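PDB 5T39: EvdMO1 from Micromonospora carbonacea, which probably transfers a methyl group from S-adenosylmethionine during everninomicin biosynthesis, through the methyltransferase domain of a bifunctional methyltransferase-oxidase. Local coordinates for residues K164-V169 with A228-I233; G172-T177 with V248-A253. All blocks are in the same frame, centred on the assembly; numbering follows the deposited sequence.

How the contacts relate
Contact 2 lies within the central mixed sheet and contact 1 beside it, their centres about 9 Å apart. Along the chain the segments alternate: helix 159-169 runs into strand 172-180, and much later residues 228-233 lead through strand 232-239 to strand 244-252. Contact 1 thus packs helix 159-169 against the end of helix 218-228 and the loop that leads into the last hairpin, while contact 2 pairs the strands that follow. Phe230 bridges the two, its CE1 lying 3.8 Å from Ile173 CG2, and a probable backbone bond joins Glu232 to Arg252. Contact 2 brings in the one reversed strand, 244-252, of the Rossmann-like 3-2-1-4-5-7-6 sheet; the side chain of Ser176 is about 6 Å from the bound S-adenosyl-L-homocysteine.

Contact 1 (K164-V169 with A228-I233); sequences KDAARV and AGFVEI
Phe230 turns its CG anti to its own carbonyl carbon (chi1 -62°), which carries the ring to helix 159-169, where Ala166 and Ala167 receive it. Lys164 has the same first torsion (chi1 -79°), setting its CG beside Ala228 while the chain bends at chi3 on its way to the amine. The leading end of the phenyl ring does the touching: CZ lies 3.8 Å from Ala167 N, and CE2 is 3.9 Å from Ala167 CB. The carbonyl carbon of Ala166 meets the ring at its edge, near its plane. Small alanines suit this helix surface, because they let the aromatic ring come close to the backbone. Ala167 CB also sits 3.1 Å from Ala228 O, a tight approach, and Ala228 CB rests 3.8 Å from Lys164 N. Lysine suits the border, its aliphatic part covering Ala228. Gly229, just after helix 218-228, closes its last turn in a Schellman motif; its positive phi (114°) favours glycine, since a CB would press on the preceding carbonyl oxygen. The contact therefore joins the C-terminal end of helix 218-228 to helix 159-169, with Phe230 also packed on Leu225 and Ala166 on Ile173 of strand 172-180.

Contact 2 (G172-T177 with V248-A253); sequences GIYLST and VVVGRA
Val248 meets Tyr174 and Ser176 where strands 172-180 and 244-252 pair antiparallel in the mixed sheet of this Rossmann-like methyltransferase. Its CG1, anti to the backbone N (chi1 -178°), lies obliquely to the tyrosine ring, 3.7 Å from Tyr174 CZ, while CG2 approaches Ser176 OG. Branching lets one valine cover both neighbours; an alanine here would probably open a gap beside the Tyr174 ring and take away the methyl beside Ser176 OG. Val249 faces the other side of the sheet, and its CG2 lies alongside Leu175, 3.9 Å from Leu175 CB. Its backbone forms a hydrogen-bonded pair with Leu175: Leu175 N to Val249 O is nearly straight (174°), and Val249 N bonds back to Leu175 O. Val250 returns to the tyrosine side, where its CG2 packs obliquely on the ring 4.2 Å from Tyr174 CD1, and its CG1 lies above one face of the Arg252 guanidinium, offset toward the rim. Gly251 suits its place because a CB there would clash with Ile173 CG2, which packs against the Gly251 backbone. Gly251 N bonds to Ile173 O, and Gly251 O accepts Ile173 N at 2.9 Å and also receives a CA-H...O contact from Gly172 CA at 3.3 Å. Arg252 and Gly172 form an antiparallel non-hydrogen-bonded pair; Arg252 NH1 makes a salt bridge with Glu234 OE2, and NH2 is hydrogen-bonded to Ala72 O.

Contact 1 (K164-V169 with A228-I233)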
loop_
_atom_site.group_PDB
_atom_site.type_symbol
_atom_site.label_atom_id
_atom_site.label_comp_id
_atom_site.label_asym_id
_atom_site.label_seq_id
_atom_site.Cartn_x
_atom_site.Cartn_y
_atom_site.Cartn_z
ATOM N N LYS A 164 13.160 -4.973 -3.857
ATOM C CA LYS A 164 14.514 -4.451 -3.688
ATOM C C LYS A 164 14.495 -3.008 -3.216
ATOM O O LYS A 164 15.312 -2.613 -2.374
ATOM C CB LYS A 164 15.286 -4.539 -4.995
ATOM C CG LYS A 164 15.822 -5.898 -5.304
ATOM C CD LYS A 164 16.639 -5.901 -6.585
ATOM C CE LYS A 164 17.889 -5.039 -6.473
ATOM N NZ LYS A 164 18.723 -5.080 -7.711
ATOM N N ASP A 165 13.590 -2.196 -3.758
ATOM C CA ASP A 165 13.508 -0.799 -3.337
ATOM C C ASP A 165 13.123 -0.677 -1.873
ATOM O O ASP A 165 13.666 0.165 -1.155
ATOM C CB ASP A 165 12.529 -0.047 -4.231
ATOM C CG ASP A 165 13.187 0.469 -5.480
ATOM O OD1 ASP A 165 14.373 0.853 -5.387
ATOM O OD2 ASP A 165 12.528 0.496 -6.541
ATOM N N ALA A 166 12.203 -1.515 -1.405
ATOM C CA ALA A 166 11.879 -1.507 0.014
ATOM C C ALA A 166 13.108 -1.834 0.853
ATOM O O ALA A 166 13.353 -1.194 1.880
ATOM C CB ALA A 166 10.752 -2.496 0.290
ATOM N N ALA A 167 13.888 -2.828 0.427
ATOM C CA ALA A 167 15.105 -3.204 1.139
ATOM C C ALA A 167 16.159 -2.104 1.105
ATOM O O ALA A 167 17.012 -2.041 1.997
ATOM C CB ALA A 167 15.687 -4.499 0.564
ATOM N N ARG A 168 16.134 -1.235 0.100
ATOM C CA ARG A 168 17.113 -0.155 0.075
ATOM C C ARG A 168 16.900 0.820 1.218
ATOM O O ARG A 168 17.848 1.494 1.631
ATOM C CB ARG A 168 17.065 0.590 -1.252
ATOM C CG ARG A 168 17.789 -0.108 -2.373
ATOM C CD ARG A 168 17.915 0.812 -3.582
ATOM N NE ARG A 168 18.609 0.164 -4.686
ATOM C CZ ARG A 168 18.012 -0.528 -5.650
ATOM N NH1 ARG A 168 16.693 -0.672 -5.665
ATOM N NH2 ARG A 168 18.739 -1.081 -6.607
ATOM N N VAL A 169 15.673 0.925 1.727
ATOM C CA VAL A 169 15.339 1.929 2.732
ATOM C C VAL A 169 14.988 1.349 4.091
ATOM O O VAL A 169 14.843 2.130 5.048
ATOM C CB VAL A 169 14.217 2.875 2.247
ATOM C CG1 VAL A 169 14.591 3.492 0.906
ATOM C CG2 VAL A 169 12.867 2.145 2.142
ATOM N N ALA A 228 15.948 -9.804 -2.448
ATOM C CA ALA A 228 15.969 -8.417 -2.007
ATOM C C ALA A 228 16.659 -8.260 -0.662
ATOM O O ALA A 228 17.048 -7.139 -0.307
ATOM C CB ALA A 228 14.546 -7.890 -1.895
ATOM N N GLY A 229 16.812 -9.351 0.092
ATOM C CA GLY A 229 17.415 -9.329 1.408
ATOM C C GLY A 229 16.472 -9.685 2.530
ATOM O O GLY A 229 16.913 -9.760 3.676
ATOM N N PHE A 230 15.191 -9.903 2.254
ATOM C CA PHE A 230 14.228 -10.283 3.285
ATOM C C PHE A 230 14.324 -11.790 3.468
ATOM O O PHE A 230 13.539 -12.575 2.934
ATOM C CB PHE A 230 12.827 -9.819 2.908
ATOM C CG PHE A 230 12.709 -8.332 2.775
ATOM C CD1 PHE A 230 12.779 -7.524 3.891
ATOM C CD2 PHE A 230 12.513 -7.737 1.539
ATOM C CE1 PHE A 230 12.677 -6.157 3.786
ATOM C CE2 PHE A 230 12.399 -6.369 1.436
ATOM C CZ PHE A 230 12.483 -5.574 2.562
ATOM N N VAL A 231 15.344 -12.183 4.232
ATOM C CA VAL A 231 15.714 -13.584 4.377
ATOM C C VAL A 231 14.897 -14.298 5.444
ATOM O O VAL A 231 14.877 -15.531 5.466
ATOM C CB VAL A 231 17.225 -13.733 4.637
ATOM C CG1 VAL A 231 18.028 -13.247 3.441
ATOM C CG2 VAL A 231 17.642 -13.006 5.906
ATOM N N GLU A 232 14.229 -13.573 6.328
ATOM C CA GLU A 232 13.316 -14.167 7.293
ATOM C C GLU A 232 11.908 -13.759 6.886
ATOM O O GLU A 232 11.594 -12.565 6.854
ATOM C CB GLU A 232 13.631 -13.665 8.700
ATOM N N ILE A 233 11.065 -14.735 6.549
ATOM C CA ILE A 233 9.711 -14.462 6.063
ATOM C C ILE A 233 8.721 -15.179 6.978
ATOM O O ILE A 233 8.811 -16.396 7.154
ATOM C CB ILE A 233 9.536 -14.910 4.598
ATOM C CG1 ILE A 233 10.576 -14.230 3.690
ATOM C CG2 ILE A 233 8.128 -14.610 4.106
ATOM C CD1 ILE A 233 10.709 -14.833 2.293
#

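Contact 2 (G172-T177 with V248-A253)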
loop_
_atom_site.group_PDB
_atom_site.type_symbol
_atom_site.label_atom_id
_atom_site.label_comp_id
_atom_site.label_asym_id
_atom_site.label_seq_id
_atom_site.Cartn_x
_atom_site.Cartn_y
_atom_site.Cartn_z
ATOM N N GLY A 172 12.445 -4.054 7.195
ATOM C CA GLY A 172 11.192 -4.733 7.429
ATOM C C GLY A 172 10.156 -4.377 6.387
ATOM O O GLY A 172 10.050 -3.217 5.984
ATOM N N ILE A 173 9.376 -5.363 5.962
ATOM C CA ILE A 173 8.260 -5.128 5.054
ATOM C C ILE A 173 7.050 -5.916 5.529
ATOM O O ILE A 173 7.159 -7.083 5.919
ATOM C CB ILE A 173 8.630 -5.464 3.592
ATOM C CG1 ILE A 173 7.521 -5.010 2.625
ATOM C CG2 ILE A 173 8.964 -6.955 3.421
ATOM C CD1 ILE A 173 7.912 -5.126 1.171
ATOM N N TYR A 174 5.888 -5.276 5.496
ATOM C CA TYR A 174 4.597 -5.929 5.677
ATOM C C TYR A 174 3.981 -5.950 4.291
ATOM O O TYR A 174 3.644 -4.895 3.747
ATOM C CB TYR A 174 3.745 -5.146 6.667
ATOM C CG TYR A 174 2.413 -5.758 7.018
ATOM C CD1 TYR A 174 2.209 -6.372 8.244
ATOM C CD2 TYR A 174 1.349 -5.709 6.128
ATOM C CE1 TYR A 174 0.986 -6.913 8.580
ATOM C CE2 TYR A 174 0.120 -6.241 6.462
ATOM C CZ TYR A 174 -0.048 -6.841 7.692
ATOM O OH TYR A 174 -1.254 -7.382 8.062
ATOM N N LEU A 175 3.916 -7.130 3.690
ATOM C CA LEU A 175 3.541 -7.294 2.292
ATOM C C LEU A 175 2.223 -8.048 2.212
ATOM O O LEU A 175 2.134 -9.188 2.666
ATOM C CB LEU A 175 4.631 -8.079 1.559
ATOM C CG LEU A 175 4.331 -8.409 0.097
ATOM C CD1 LEU A 175 4.309 -7.131 -0.734
ATOM C CD2 LEU A 175 5.351 -9.398 -0.437
ATOM N N SER A 176 1.217 -7.433 1.600
ATOM C CA SER A 176 -0.050 -8.096 1.319
ATOM C C SER A 176 -0.230 -8.057 -0.188
ATOM O O SER A 176 -0.214 -6.972 -0.781
ATOM C CB SER A 176 -1.186 -7.373 2.033
ATOM O OG SER A 176 -2.435 -7.971 1.752
ATOM N N THR A 177 -0.335 -9.232 -0.814
ATOM C CA THR A 177 -0.369 -9.295 -2.264
ATOM C C THR A 177 -1.088 -10.546 -2.732
ATOM O O THR A 177 -1.178 -11.545 -2.018
ATOM C CB THR A 177 1.060 -9.268 -2.840
ATOM O OG1 THR A 177 1.006 -9.120 -4.263
ATOM C CG2 THR A 177 1.864 -10.501 -2.464
ATOM N N VAL A 248 -0.267 -12.658 3.020
ATOM C CA VAL A 248 0.267 -11.575 3.832
ATOM C C VAL A 248 1.502 -12.122 4.522
ATOM O O VAL A 248 1.422 -13.134 5.227
ATOM C CB VAL A 248 -0.749 -11.062 4.868
ATOM C CG1 VAL A 248 -0.157 -9.899 5.648
ATOM C CG2 VAL A 248 -2.066 -10.656 4.206
ATOM N N VAL A 249 2.632 -11.460 4.327
ATOM C CA VAL A 249 3.878 -11.887 4.941
ATOM C C VAL A 249 4.567 -10.693 5.566
ATOM O O VAL A 249 4.395 -9.543 5.142
ATOM C CB VAL A 249 4.858 -12.579 3.975
ATOM C CG1 VAL A 249 4.198 -13.719 3.257
ATOM C CG2 VAL A 249 5.458 -11.616 2.989
ATOM N N VAL A 250 5.373 -10.986 6.573
ATOM C CA VAL A 250 6.324 -10.047 7.128
ATOM C C VAL A 250 7.708 -10.508 6.709
ATOM O O VAL A 250 8.103 -11.643 6.995
ATOM C CB VAL A 250 6.220 -9.984 8.658
ATOM C CG1 VAL A 250 7.250 -9.019 9.204
ATOM C CG2 VAL A 250 4.816 -9.600 9.091
ATOM N N GLY A 251 8.433 -9.653 6.007
ATOM C CA GLY A 251 9.803 -9.923 5.618
ATOM C C GLY A 251 10.747 -9.114 6.488
ATOM O O GLY A 251 10.507 -7.929 6.746
ATOM N N ARG A 252 11.822 -9.759 6.919
ATOM C CA ARG A 252 12.828 -9.112 7.739
ATOM C C ARG A 252 14.201 -9.387 7.162
ATOM O O ARG A 252 14.552 -10.535 6.859
ATOM C CB ARG A 252 12.745 -9.590 9.186
ATOM C CG ARG A 252 11.428 -9.230 9.849
ATOM C CD ARG A 252 11.369 -9.749 11.273
ATOM N NE ARG A 252 10.211 -9.279 12.040
ATOM C CZ ARG A 252 9.047 -9.914 12.136
ATOM N NH1 ARG A 252 8.838 -11.056 11.489
ATOM N NH2 ARG A 252 8.097 -9.404 12.905
ATOM N N ALA A 253 14.959 -8.324 6.991
ATOM C CA ALA A 253 16.311 -8.373 6.474
ATOM C C ALA A 253 17.289 -8.172 7.600
ATOM O O ALA A 253 16.938 -7.698 8.683
ATOM C CB ALA A 253 16.505 -7.256 5.443
#